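Local coordinates for bifunctional GH43-CE protein (Bacteroides eggerthii, PDB 6MLY) that probably cleaves xylose units from arabinoxylan-derived chains through a family 43 glycoside hydrolase module, and joins to it a carbohydrate esterase module, at residues K67-T75 with Y122-W132; T225-K233 with G240-Q251. All coordinates share one frame; numbering follows the deposited sequence.

Contact 1 of 2, residues K67-T75 with Y122-W132; sequences KLVNYAYDT and YTTKNLEKGPW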
loop_
_atom_site.group_PDB
_atom_site.type_symbol
_atom_site.label_atom_id
_atom_site.label_comp_id
_atom_site.label_asym_id
_atom_site.label_seq_id
_atom_site.Cartn_x
_atom_site.Cartn_y
_atom_site.Cartn_z
ATOM N N LYS A 67 -12.410 -21.476 -6.876
ATOM C CA LYS A 67 -11.334 -22.006 -6.040
ATOM C C LYS A 67 -10.272 -22.668 -6.925
ATOM O O LYS A 67 -10.589 -23.224 -7.976
ATOM C CB LYS A 67 -11.879 -22.964 -4.973
ATOM C CG LYS A 67 -12.191 -24.381 -5.429
ATOM C CD LYS A 67 -12.491 -25.322 -4.286
ATOM C CE LYS A 67 -12.708 -26.744 -4.758
ATOM N NZ LYS A 67 -12.670 -27.707 -3.632
ATOM N N LEU A 68 -9.017 -22.597 -6.472
ATOM C CA LEU A 68 -7.874 -23.217 -7.137
ATOM C C LEU A 68 -7.898 -24.728 -6.878
ATOM O O LEU A 68 -8.111 -25.167 -5.739
ATOM C CB LEU A 68 -6.582 -22.588 -6.607
ATOM C CG LEU A 68 -6.344 -21.139 -7.030
ATOM C CD1 LEU A 68 -5.430 -20.416 -6.044
ATOM C CD2 LEU A 68 -5.778 -21.080 -8.440
ATOM N N VAL A 69 -7.662 -25.513 -7.938
ATOM C CA VAL A 69 -7.730 -26.970 -7.857
ATOM C C VAL A 69 -6.412 -27.614 -8.313
ATOM O O VAL A 69 -6.067 -28.694 -7.815
ATOM C CB VAL A 69 -8.936 -27.510 -8.646
ATOM C CG1 VAL A 69 -10.243 -27.044 -8.022
ATOM C CG2 VAL A 69 -8.886 -27.138 -10.124
ATOM N N ASN A 70 -5.688 -26.971 -9.240
ATOM C CA ASN A 70 -4.485 -27.560 -9.837
ATOM C C ASN A 70 -3.688 -26.475 -10.577
ATOM O O ASN A 70 -4.209 -25.387 -10.867
ATOM C CB ASN A 70 -4.857 -28.724 -10.769
ATOM C CG ASN A 70 -3.728 -29.693 -11.067
ATOM O OD1 ASN A 70 -2.580 -29.477 -10.683
ATOM N ND2 ASN A 70 -4.052 -30.775 -11.755
ATOM N N TYR A 71 -2.417 -26.802 -10.858
ATOM C CA TYR A 71 -1.529 -26.036 -11.724
ATOM C C TYR A 71 -1.026 -26.937 -12.861
ATOM O O TYR A 71 -0.915 -28.154 -12.696
ATOM C CB TYR A 71 -0.355 -25.474 -10.921
ATOM C CG TYR A 71 -0.705 -24.316 -10.022
ATOM C CD1 TYR A 71 -1.232 -24.519 -8.756
ATOM C CD2 TYR A 71 -0.508 -23.009 -10.434
ATOM C CE1 TYR A 71 -1.558 -23.456 -7.929
ATOM C CE2 TYR A 71 -0.816 -21.936 -9.615
ATOM C CZ TYR A 71 -1.344 -22.156 -8.356
ATOM O OH TYR A 71 -1.655 -21.092 -7.554
ATOM N N ALA A 72 -0.700 -26.318 -14.004
ATOM C CA ALA A 72 -0.283 -27.026 -15.213
ATOM C C ALA A 72 1.153 -27.551 -15.077
ATOM O O ALA A 72 1.458 -28.647 -15.571
ATOM C CB ALA A 72 -0.410 -26.124 -16.415
ATOM N N TYR A 73 2.032 -26.760 -14.451
ATOM C CA TYR A 73 3.423 -27.164 -14.234
ATOM C C TYR A 73 3.942 -26.587 -12.914
ATOM O O TYR A 73 3.322 -25.710 -12.337
ATOM C CB TYR A 73 4.299 -26.743 -15.419
ATOM C CG TYR A 73 4.497 -25.257 -15.589
ATOM C CD1 TYR A 73 5.425 -24.558 -14.825
ATOM C CD2 TYR A 73 3.778 -24.550 -16.542
ATOM C CE1 TYR A 73 5.616 -23.194 -14.989
ATOM C CE2 TYR A 73 3.961 -23.187 -16.719
ATOM C CZ TYR A 73 4.881 -22.507 -15.940
ATOM O OH TYR A 73 5.048 -21.170 -16.131
ATOM N N ASP A 74 5.099 -27.105 -12.483
ATOM C CA ASP A 74 5.781 -26.743 -11.243
ATOM C C ASP A 74 6.816 -25.650 -11.535
ATOM O O ASP A 74 6.730 -24.552 -10.985
ATOM C CB ASP A 74 6.437 -27.968 -10.600
ATOM C CG ASP A 74 5.767 -28.431 -9.318
ATOM O OD1 ASP A 74 4.949 -29.383 -9.388
ATOM O OD2 ASP A 74 6.094 -27.843 -8.246
ATOM N N THR A 75 7.798 -25.976 -12.382
ATOM C CA THR A 75 8.765 -25.015 -12.912
ATOM C C THR A 75 8.716 -25.067 -14.445
ATOM O O THR A 75 8.449 -26.112 -15.041
ATOM C CB THR A 75 10.174 -25.263 -12.357
ATOM O OG1 THR A 75 10.489 -26.649 -12.472
ATOM C CG2 THR A 75 10.319 -24.870 -10.903
ATOM N N TYR A 122 -0.565 -29.346 -22.448
ATOM C CA TYR A 122 -0.797 -30.228 -21.310
ATOM C C TYR A 122 -2.167 -30.908 -21.478
ATOM O O TYR A 122 -3.140 -30.240 -21.835
ATOM C CB TYR A 122 -0.745 -29.417 -20.011
ATOM C CG TYR A 122 0.525 -28.644 -19.752
ATOM C CD1 TYR A 122 0.722 -27.372 -20.269
ATOM C CD2 TYR A 122 1.516 -29.160 -18.932
ATOM C CE1 TYR A 122 1.876 -26.647 -19.996
ATOM C CE2 TYR A 122 2.672 -28.450 -18.645
ATOM C CZ TYR A 122 2.856 -27.188 -19.180
ATOM O OH TYR A 122 4.008 -26.508 -18.902
ATOM N N THR A 123 -2.239 -32.221 -21.216
ATOM C CA THR A 123 -3.490 -32.984 -21.362
ATOM C C THR A 123 -3.692 -33.933 -20.174
ATOM O O THR A 123 -2.736 -34.520 -19.676
ATOM C CB THR A 123 -3.508 -33.791 -22.667
ATOM O OG1 THR A 123 -2.544 -34.838 -22.548
ATOM C CG2 THR A 123 -3.219 -32.952 -23.893
ATOM N N THR A 124 -4.957 -34.096 -19.762
ATOM C CA THR A 124 -5.343 -34.985 -18.655
ATOM C C THR A 124 -6.841 -35.320 -18.723
ATOM O O THR A 124 -7.624 -34.574 -19.316
ATOM C CB THR A 124 -5.035 -34.343 -17.298
ATOM O OG1 THR A 124 -5.271 -35.328 -16.293
ATOM C CG2 THR A 124 -5.872 -33.114 -17.025
ATOM N N LYS A 125 -7.227 -36.429 -18.075
ATOM C CA LYS A 125 -8.629 -36.859 -17.973
ATOM C C LYS A 125 -9.228 -36.407 -16.633
ATOM O O LYS A 125 -10.409 -36.610 -16.384
ATOM C CB LYS A 125 -8.741 -38.380 -18.140
ATOM C CG LYS A 125 -8.507 -38.885 -19.560
ATOM C CD LYS A 125 -8.422 -40.400 -19.692
ATOM C CE LYS A 125 -9.646 -41.032 -20.325
ATOM N NZ LYS A 125 -9.522 -42.508 -20.382
ATOM N N ASN A 126 -8.408 -35.797 -15.774
ATOM C CA ASN A 126 -8.869 -35.246 -14.496
ATOM C C ASN A 126 -8.140 -33.921 -14.240
ATOM O O ASN A 126 -6.984 -33.913 -13.818
ATOM C CB ASN A 126 -8.664 -36.243 -13.350
ATOM C CG ASN A 126 -9.388 -35.852 -12.079
ATOM O OD1 ASN A 126 -9.776 -34.699 -11.902
ATOM N ND2 ASN A 126 -9.570 -36.809 -11.183
ATOM N N LEU A 127 -8.842 -32.809 -14.479
ATOM C CA LEU A 127 -8.252 -31.458 -14.456
ATOM C C LEU A 127 -7.850 -31.039 -13.029
ATOM O O LEU A 127 -7.026 -30.142 -12.860
ATOM C CB LEU A 127 -9.265 -30.480 -15.063
ATOM C CG LEU A 127 -8.718 -29.115 -15.472
ATOM C CD1 LEU A 127 -7.510 -29.254 -16.380
ATOM C CD2 LEU A 127 -9.795 -28.288 -16.153
ATOM N N GLU A 128 -8.407 -31.696 -12.009
ATOM C CA GLU A 128 -8.166 -31.327 -10.619
ATOM C C GLU A 128 -6.965 -32.092 -10.039
ATOM O O GLU A 128 -6.276 -31.562 -9.174
ATOM C CB GLU A 128 -9.435 -31.558 -9.797
ATOM C CG GLU A 128 -10.643 -30.813 -10.346
ATOM C CD GLU A 128 -11.949 -31.016 -9.592
ATOM O OE1 GLU A 128 -13.000 -30.583 -10.107
ATOM O OE2 GLU A 128 -11.916 -31.610 -8.495
ATOM N N LYS A 129 -6.716 -33.324 -10.508
ATOM C CA LYS A 129 -5.715 -34.223 -9.881
ATOM C C LYS A 129 -4.564 -34.582 -10.835
ATOM O O LYS A 129 -3.457 -34.867 -10.375
ATOM C CB LYS A 129 -6.389 -35.507 -9.382
ATOM C CG LYS A 129 -7.572 -35.290 -8.445
ATOM C CD LYS A 129 -8.082 -36.567 -7.794
ATOM C CE LYS A 129 -9.593 -36.601 -7.647
ATOM N NZ LYS A 129 -10.131 -37.981 -7.743
ATOM N N GLY A 130 -4.822 -34.599 -12.146
ATOM C CA GLY A 130 -3.830 -35.031 -13.126
ATOM C C GLY A 130 -3.819 -36.553 -13.279
ATOM O O GLY A 130 -4.793 -37.213 -12.921
ATOM N N PRO A 131 -2.715 -37.112 -13.796
ATOM C CA PRO A 131 -1.496 -36.384 -14.122
ATOM C C PRO A 131 -1.555 -35.779 -15.533
ATOM O O PRO A 131 -2.550 -35.954 -16.234
ATOM C CB PRO A 131 -0.350 -37.410 -14.027
ATOM C CG PRO A 131 -1.033 -38.715 -13.677
ATOM C CD PRO A 131 -2.468 -38.518 -14.117
ATOM N N TRP A 132 -0.487 -35.065 -15.910
ATOM C CA TRP A 132 -0.362 -34.410 -17.211
ATOM C C TRP A 132 0.563 -35.219 -18.124
ATOM O O TRP A 132 1.611 -35.696 -17.688
ATOM C CB TRP A 132 0.195 -32.989 -17.071
ATOM C CG TRP A 132 -0.595 -32.029 -16.237
ATOM C CD1 TRP A 132 -0.275 -31.588 -14.986
ATOM C CD2 TRP A 132 -1.784 -31.315 -16.623
ATOM N NE1 TRP A 132 -1.196 -30.675 -14.556
ATOM C CE2 TRP A 132 -2.131 -30.480 -15.537
ATOM C CE3 TRP A 132 -2.594 -31.304 -17.766
ATOM C CZ2 TRP A 132 -3.253 -29.654 -15.563
ATOM C CZ3 TRP A 132 -3.701 -30.483 -17.793
ATOM C CH2 TRP A 132 -4.024 -29.671 -16.702
#
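Asn70 and Trp132 join two backbones that share no backbone hydrogen bond: each sends a side-chain N-H into a carbonyl of the facing segment, the amide of Asn70 in one direction and the indole of Trp132 in the other. Asn70 ND2 donates to Leu127 O at 3.2 Å. With CG anti to the backbone N (chi1 -160°), the amide is carried over to the loop, where the acceptor lies close to the amide plane but is itself approached from above its carbonyl plane, 54° out of it. Trp132 NE1 donates a bent hydrogen bond to Tyr71 O at 3.1 Å, the oxygen lying at the indole edge and somewhat off its plane, while Ala72 O sits over a face of the same ring. A family 43 domain is a five-bladed beta-propeller, and the contact is consistent with a junction between neighbouring blades: strand 66-71 is the last of its sheet, and residues 125-132 form the loop linking strands 118-124 and 133-137 of the next. That loop is pinned from within, since Thr124 OG1 donates to Pro131 O at 2.8 Å and accepts from Asn126 N in an ST turn; the peptide before Pro131 is cis. At the corner after strand 66-71, Ala72 CB stands 4.1 Å from the Tyr122 ring centroid, only 5° off its normal, in a CH-pi contact. Tyr73 CD2 meets the far end of that ring obliquely, 3.8 Å from Tyr122 CZ. Nearer the start of 67-75, Val69 CG2 packs on Glu128 CG at 4.1 Å, while Glu128 OE1 forms a salt bridge with Lys59 and a hydrogen bond with Tyr43.

Contact 2 of 2, residues T225-K233 with G240-Q251; sequences TVIVHRADK and GRVVFQDRGIAQ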
loop_
_atom_site.group_PDB
_atom_site.type_symbol
_atom_site.label_atom_id
_atom_site.label_comp_id
_atom_site.label_asym_id
_atom_site.label_seq_id
_atom_site.Cartn_x
_atom_site.Cartn_y
_atom_site.Cartn_z
ATOM N N THR A 225 -11.278 -2.318 -25.783
ATOM C CA THR A 225 -12.499 -2.650 -26.532
ATOM C C THR A 225 -12.473 -4.124 -26.980
ATOM O O THR A 225 -11.426 -4.663 -27.377
ATOM C CB THR A 225 -12.692 -1.700 -27.721
ATOM O OG1 THR A 225 -12.882 -0.381 -27.211
ATOM C CG2 THR A 225 -13.873 -2.062 -28.597
ATOM N N VAL A 226 -13.655 -4.755 -26.913
ATOM C CA VAL A 226 -13.900 -6.129 -27.369
ATOM C C VAL A 226 -14.365 -6.067 -28.830
ATOM O O VAL A 226 -15.168 -5.200 -29.186
ATOM C CB VAL A 226 -14.945 -6.840 -26.483
ATOM C CG1 VAL A 226 -15.081 -8.317 -26.834
ATOM C CG2 VAL A 226 -14.650 -6.667 -25.000
ATOM N N ILE A 227 -13.871 -6.998 -29.658
ATOM C CA ILE A 227 -14.113 -6.977 -31.109
ATOM C C ILE A 227 -14.273 -8.415 -31.629
ATOM O O ILE A 227 -13.298 -9.131 -31.875
ATOM C CB ILE A 227 -13.002 -6.193 -31.843
ATOM C CG1 ILE A 227 -11.606 -6.773 -31.583
ATOM C CG2 ILE A 227 -13.068 -4.709 -31.492
ATOM C CD1 ILE A 227 -10.467 -5.900 -32.059
ATOM N N VAL A 228 -15.535 -8.819 -31.808
ATOM C CA VAL A 228 -15.899 -10.165 -32.228
ATOM C C VAL A 228 -15.836 -10.235 -33.759
ATOM O O VAL A 228 -16.209 -9.274 -34.435
ATOM C CB VAL A 228 -17.292 -10.545 -31.690
ATOM C CG1 VAL A 228 -17.774 -11.886 -32.223
ATOM C CG2 VAL A 228 -17.318 -10.541 -30.170
ATOM N N HIS A 229 -15.345 -11.373 -34.274
ATOM C CA HIS A 229 -15.349 -11.724 -35.705
ATOM C C HIS A 229 -16.233 -12.956 -35.932
ATOM O O HIS A 229 -15.955 -14.024 -35.388
ATOM C CB HIS A 229 -13.930 -12.013 -36.213
ATOM C CG HIS A 229 -13.143 -10.794 -36.553
ATOM N ND1 HIS A 229 -13.436 -9.550 -36.017
ATOM C CD2 HIS A 229 -12.067 -10.624 -37.355
ATOM C CE1 HIS A 229 -12.582 -8.664 -36.486
ATOM N NE2 HIS A 229 -11.728 -9.299 -37.306
ATOM N N ARG A 230 -17.278 -12.792 -36.751
ATOM C CA ARG A 230 -18.183 -13.871 -37.130
ATOM C C ARG A 230 -17.698 -14.474 -38.455
ATOM O O ARG A 230 -17.035 -13.794 -39.245
ATOM C CB ARG A 230 -19.615 -13.333 -37.230
ATOM C CG ARG A 230 -20.695 -14.406 -37.250
ATOM C CD ARG A 230 -22.098 -13.832 -37.369
ATOM N NE ARG A 230 -22.247 -12.905 -38.485
ATOM C CZ ARG A 230 -22.088 -13.219 -39.768
ATOM N NH1 ARG A 230 -21.965 -14.482 -40.139
ATOM N NH2 ARG A 230 -22.048 -12.263 -40.676
ATOM N N ALA A 231 -18.023 -15.754 -38.676
ATOM C CA ALA A 231 -17.696 -16.466 -39.917
ATOM C C ALA A 231 -18.452 -17.802 -39.976
ATOM O O ALA A 231 -18.710 -18.421 -38.938
ATOM C CB ALA A 231 -16.206 -16.680 -40.014
ATOM N N ASP A 232 -18.784 -18.236 -41.201
ATOM C CA ASP A 232 -19.517 -19.488 -41.461
ATOM C C ASP A 232 -18.532 -20.661 -41.598
ATOM O O ASP A 232 -18.854 -21.782 -41.207
ATOM C CB ASP A 232 -20.410 -19.362 -42.700
ATOM C CG ASP A 232 -21.557 -18.372 -42.545
ATOM O OD1 ASP A 232 -22.115 -18.287 -41.424
ATOM O OD2 ASP A 232 -21.885 -17.694 -43.552
ATOM N N LYS A 233 -17.351 -20.399 -42.174
ATOM C CA LYS A 233 -16.236 -21.357 -42.227
ATOM C C LYS A 233 -15.032 -20.768 -41.475
ATOM O O LYS A 233 -15.072 -19.620 -41.003
ATOM C CB LYS A 233 -15.883 -21.690 -43.681
ATOM N N GLY A 240 -16.846 -8.869 -37.746
ATOM C CA GLY A 240 -16.082 -7.656 -37.324
ATOM C C GLY A 240 -17.002 -6.540 -36.862
ATOM O O GLY A 240 -17.575 -5.828 -37.686
ATOM N N ARG A 241 -17.135 -6.389 -35.536
ATOM C CA ARG A 241 -17.923 -5.317 -34.914
ATOM C C ARG A 241 -17.263 -4.893 -33.595
ATOM O O ARG A 241 -16.241 -5.449 -33.196
ATOM C CB ARG A 241 -19.363 -5.783 -34.670
ATOM C CG ARG A 241 -20.152 -6.067 -35.941
ATOM C CD ARG A 241 -21.650 -6.186 -35.721
ATOM N NE ARG A 241 -22.338 -6.591 -36.946
ATOM C CZ ARG A 241 -23.657 -6.584 -37.117
ATOM N NH1 ARG A 241 -24.458 -6.216 -36.132
ATOM N NH2 ARG A 241 -24.171 -6.944 -38.279
ATOM N N VAL A 242 -17.855 -3.885 -32.943
ATOM C CA VAL A 242 -17.584 -3.538 -31.544
ATOM C C VAL A 242 -18.771 -4.039 -30.710
ATOM O O VAL A 242 -19.907 -3.655 -30.972
ATOM C CB VAL A 242 -17.367 -2.015 -31.385
ATOM C CG1 VAL A 242 -17.304 -1.583 -29.922
ATOM C CG2 VAL A 242 -16.131 -1.535 -32.136
ATOM N N VAL A 243 -18.516 -4.904 -29.721
ATOM C CA VAL A 243 -19.601 -5.488 -28.914
ATOM C C VAL A 243 -19.589 -4.921 -27.483
ATOM O O VAL A 243 -20.638 -4.878 -26.843
ATOM C CB VAL A 243 -19.555 -7.028 -28.911
ATOM C CG1 VAL A 243 -19.409 -7.596 -30.317
ATOM C CG2 VAL A 243 -18.468 -7.571 -27.996
ATOM N N PHE A 244 -18.421 -4.513 -26.970
ATOM C CA PHE A 244 -18.343 -3.931 -25.621
ATOM C C PHE A 244 -17.230 -2.876 -25.561
ATOM O O PHE A 244 -16.140 -3.071 -26.104
ATOM C CB PHE A 244 -18.153 -5.034 -24.574
ATOM C CG PHE A 244 -18.536 -4.673 -23.159
ATOM C CD1 PHE A 244 -19.673 -3.922 -22.885
ATOM C CD2 PHE A 244 -17.775 -5.117 -22.088
ATOM C CE1 PHE A 244 -20.021 -3.600 -21.581
ATOM C CE2 PHE A 244 -18.128 -4.801 -20.783
ATOM C CZ PHE A 244 -19.251 -4.047 -20.532
ATOM N N GLN A 245 -17.526 -1.761 -24.882
ATOM C CA GLN A 245 -16.619 -0.625 -24.776
ATOM C C GLN A 245 -16.951 0.165 -23.502
ATOM O O GLN A 245 -17.502 1.266 -23.559
ATOM C CB GLN A 245 -16.729 0.223 -26.043
ATOM C CG GLN A 245 -15.700 1.340 -26.125
ATOM C CD GLN A 245 -15.550 1.858 -27.534
ATOM O OE1 GLN A 245 -15.085 1.154 -28.429
ATOM N NE2 GLN A 245 -15.942 3.105 -27.738
ATOM N N ASP A 246 -16.579 -0.414 -22.356
ATOM C CA ASP A 246 -17.040 0.020 -21.044
ATOM C C ASP A 246 -15.893 -0.167 -20.049
ATOM O O ASP A 246 -15.616 -1.292 -19.635
ATOM C CB ASP A 246 -18.303 -0.762 -20.660
ATOM C CG ASP A 246 -18.797 -0.581 -19.233
ATOM O OD1 ASP A 246 -18.445 0.439 -18.613
ATOM O OD2 ASP A 246 -19.545 -1.468 -18.758
ATOM N N ARG A 247 -15.224 0.945 -19.713
ATOM C CA ARG A 247 -14.136 1.014 -18.718
ATOM C C ARG A 247 -12.946 0.133 -19.148
ATOM O O ARG A 247 -12.199 -0.361 -18.292
ATOM C CB ARG A 247 -14.663 0.632 -17.329
ATOM C CG ARG A 247 -15.581 1.673 -16.707
ATOM C CD ARG A 247 -16.257 1.161 -15.449
ATOM N NE ARG A 247 -17.385 0.289 -15.743
ATOM C CZ ARG A 247 -18.154 -0.278 -14.822
ATOM N NH1 ARG A 247 -17.912 -0.073 -13.539
ATOM N NH2 ARG A 247 -19.162 -1.051 -15.185
ATOM N N GLY A 248 -12.763 -0.042 -20.468
ATOM C CA GLY A 248 -11.678 -0.857 -21.046
ATOM C C GLY A 248 -11.667 -2.299 -20.537
ATOM O O GLY A 248 -10.609 -2.974 -20.571
ATOM N N ILE A 249 -12.847 -2.777 -20.092
ATOM C CA ILE A 249 -13.056 -4.154 -19.620
ATOM C C ILE A 249 -13.108 -5.071 -20.850
ATOM O O ILE A 249 -14.171 -5.268 -21.432
ATOM C CB ILE A 249 -14.348 -4.280 -18.780
ATOM C CG1 ILE A 249 -14.352 -3.342 -17.570
ATOM C CG2 ILE A 249 -14.590 -5.730 -18.368
ATOM C CD1 ILE A 249 -15.730 -3.093 -16.996
ATOM N N ALA A 250 -11.953 -5.630 -21.222
ATOM C CA ALA A 250 -11.784 -6.317 -22.487
ATOM C C ALA A 250 -11.021 -7.628 -22.290
ATOM O O ALA A 250 -10.472 -7.889 -21.212
ATOM C CB ALA A 250 -11.069 -5.415 -23.461
ATOM N N GLN A 251 -11.023 -8.438 -23.358
ATOM C CA GLN A 251 -10.306 -9.703 -23.485
ATOM C C GLN A 251 -11.030 -10.803 -22.704
ATOM O O GLN A 251 -11.232 -10.692 -21.497
ATOM C CB GLN A 251 -8.857 -9.590 -23.015
ATOM C CG GLN A 251 -8.129 -10.924 -23.016
ATOM C CD GLN A 251 -6.632 -10.762 -22.942
ATOM O OE1 GLN A 251 -6.111 -9.679 -22.678
ATOM N NE2 GLN A 251 -5.920 -11.851 -23.175
#
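Val226 is the apolar centre of a meeting in which a short run of 225-233 lies antiparallel beside 240-245. Its CB stands 3.9 Å from Val243 CG2. From there the branches part: CG1, anti to the backbone N (chi1 -173°), touches the same Val243 CG2 at 3.7 Å, whereas CG2 lies between the two limbs of 240-251, 3.8 Å from Ala250 CA after the type I' turn of Asp246 to Ile249 and 3.9 Å from Phe244 CB before it. One valine thus packs against both limbs. Its backbone is tied as well: Val226 N donates to Phe244 O at 3.1 Å, and Val243 N returns a weak bond to Val226 O. Two residues on, Arg241 N meets Val228 O at 3.2 Å, almost along the C=O axis. Farther along the pair, the side chains of Val228 and Val243 cross at about a right angle with Val228 CG2 3.6 Å from Val243 CG1. At the exposed end Thr225 OG1 donates to Gln245 OE1 at 2.9 Å, from above the amide carbonyl plane. Outside the pair, Leu291 touches the side chains of Val243 and Phe244, and Arg241 makes a cation-pi contact with Trp288. Ala250 opens strand 250-256, bonded to Phe267 of the following strand, and the side chain of Gln251 lies near Asp143, the predicted modulator of the catalytic acid. Strand 229-231 is outermost in its sheet and 250-256 is an edge strand of the next, consistent with the passage from the outer strand of one propeller blade to the inner strand of the following one.

In the fold
Both contacts lie within the family 43 module and each includes an edge strand of a different small antiparallel sheet, yet they share no element; their centres are 31 Å apart and their nearest atoms about 16 Å. Contact 1 is partly buried, brings together parts of two sheets distant in sequence, and is joined by aromatic rings and side-chain N-H groups. Contact 2 is a surface contact between pieces almost consecutive in the chain, held mainly by backbone bonds and aliphatic side chains. Their places differ too: contact 1 lies away from the annotated sites, whereas the 240-251 segment of contact 2 ends with Gln251 close to Asp143, a residue predicted to matter for catalysis.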